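Local coordinates for protein peptidoglycan hydrolase FlgJ (Sphingomonas sp. A1, PDB 3VWO) that probably hydrolyses peptidoglycan in the periplasm as a flagellum-specific muramidase, so that the flagellar rod can be assembled, here seen as its C-terminal hydrolase domain, at residues F4-W9 with V27-A31. Coordinates in Å, arbitrary orientation, origin at the centre of the assembly. Residues are numbered along the deposited sequence.
Sequences FVDATW and VAQAA
Both segments are alpha-helical, and their axes cross at 126° with a closest approach of 10.4 Å; CA of Trp9 lies 6.3 Å from CA of Val27, CA of Phe4 7.9 Å from CA of Ala31. Val27, chi1 t, is a branched, compact knob in the hole formed by Phe4, Val5, Thr8 and Trp9. Val27 CG1 lies 4.2 Å from Val5 CG2 and 3.7 Å from Thr8 OG1, and Val27 CG2 3.9 Å from Trp9 CD1. Phe4 CE2 lies 3.9 Å from Val27 O, which sits at the ring edge. Thr8, chi1 p, can face this apolar knob because Thr8 OG1 donates to Phe4 O (2.8 Å), one turn back. Helices 2-19 and 23-34, joined by a short loop, thus pack obliquely as successive helices within the lysozyme-like glycoside hydrolase family 73 domain. Ala28 points away, its small methyl packing on Leu148 and Val142. Gln29, out of reach of 4-9, satisfies its buried amide by hydrogen-bonding Tyr135 through NE2. Ala30 and Ala31 are short enough to admit the Phe4 ring (chi1 t): Phe4 CZ reaches Ala30 CB at 3.8 Å, Phe4 CE2 Ala31 CB at 3.7 Å.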
# COMPACT_ATOMS: atom_id res chain seq x y z
N PHE A 4 -13.28 -4.85 -3.52
CA PHE A 4 -11.98 -4.45 -2.99
C PHE A 4 -12.12 -3.33 -1.98
O PHE A 4 -11.53 -3.37 -0.90
CB PHE A 4 -11.04 -4.01 -4.11
CG PHE A 4 -9.69 -3.57 -3.63
CD1 PHE A 4 -8.70 -4.50 -3.37
CD2 PHE A 4 -9.41 -2.23 -3.42
CE1 PHE A 4 -7.46 -4.11 -2.92
CE2 PHE A 4 -8.18 -1.83 -2.97
CZ PHE A 4 -7.19 -2.77 -2.72
N VAL A 5 -12.89 -2.31 -2.34
CA VAL A 5 -13.15 -1.19 -1.43
C VAL A 5 -13.94 -1.67 -0.21
O VAL A 5 -13.65 -1.26 0.91
CB VAL A 5 -13.89 -0.05 -2.15
CG1 VAL A 5 -14.30 1.02 -1.16
CG2 VAL A 5 -13.00 0.55 -3.23
N ASP A 6 -14.91 -2.55 -0.42
CA ASP A 6 -15.72 -3.06 0.69
C ASP A 6 -14.89 -3.87 1.68
O ASP A 6 -15.11 -3.80 2.89
CB ASP A 6 -16.89 -3.90 0.18
CG ASP A 6 -17.89 -3.09 -0.61
OD1 ASP A 6 -17.91 -1.85 -0.45
OD2 ASP A 6 -18.66 -3.69 -1.39
N ALA A 7 -13.93 -4.63 1.17
CA ALA A 7 -13.10 -5.47 2.02
C ALA A 7 -12.01 -4.69 2.76
O ALA A 7 -11.53 -5.12 3.81
CB ALA A 7 -12.47 -6.60 1.20
N THR A 8 -11.62 -3.55 2.22
CA THR A 8 -10.45 -2.85 2.76
C THR A 8 -10.79 -1.62 3.59
O THR A 8 -10.08 -1.31 4.54
CB THR A 8 -9.45 -2.49 1.65
OG1 THR A 8 -10.07 -1.63 0.69
CG2 THR A 8 -8.95 -3.75 0.96
N TRP A 9 -11.88 -0.93 3.24
CA TRP A 9 -12.19 0.34 3.91
C TRP A 9 -12.25 0.29 5.45
O TRP A 9 -11.65 1.14 6.11
CB TRP A 9 -13.44 1.02 3.33
CG TRP A 9 -13.50 2.50 3.64
CD1 TRP A 9 -13.03 3.52 2.86
CD2 TRP A 9 -14.05 3.12 4.81
NE1 TRP A 9 -13.25 4.73 3.47
CE2 TRP A 9 -13.88 4.51 4.67
CE3 TRP A 9 -14.67 2.63 5.96
CZ2 TRP A 9 -14.30 5.42 5.63
CZ3 TRP A 9 -15.10 3.54 6.92
CH2 TRP A 9 -14.91 4.92 6.75
N VAL A 27 -6.86 3.20 1.11
CA VAL A 27 -7.53 2.33 0.14
C VAL A 27 -7.00 2.59 -1.26
O VAL A 27 -6.74 1.66 -2.03
CB VAL A 27 -9.06 2.54 0.15
CG1 VAL A 27 -9.72 1.71 -0.96
CG2 VAL A 27 -9.63 2.20 1.51
N ALA A 28 -6.83 3.86 -1.60
CA ALA A 28 -6.28 4.23 -2.91
C ALA A 28 -4.87 3.68 -3.12
O ALA A 28 -4.54 3.20 -4.21
CB ALA A 28 -6.29 5.75 -3.06
N GLN A 29 -4.03 3.76 -2.09
CA GLN A 29 -2.67 3.29 -2.21
C GLN A 29 -2.66 1.78 -2.39
O GLN A 29 -1.90 1.25 -3.20
CB GLN A 29 -1.82 3.67 -0.99
CG GLN A 29 -0.34 3.34 -1.20
CD GLN A 29 0.55 3.84 -0.07
OE1 GLN A 29 0.07 4.29 0.97
NE2 GLN A 29 1.86 3.76 -0.29
N ALA A 30 -3.50 1.10 -1.63
CA ALA A 30 -3.63 -0.35 -1.77
C ALA A 30 -4.13 -0.72 -3.17
O ALA A 30 -3.68 -1.70 -3.79
CB ALA A 30 -4.56 -0.90 -0.71
N ALA A 31 -5.06 0.09 -3.69
CA ALA A 31 -5.63 -0.18 -5.01
C ALA A 31 -4.58 0.01 -6.10
O ALA A 31 -4.50 -0.78 -7.05
CB ALA A 31 -6.84 0.70 -5.27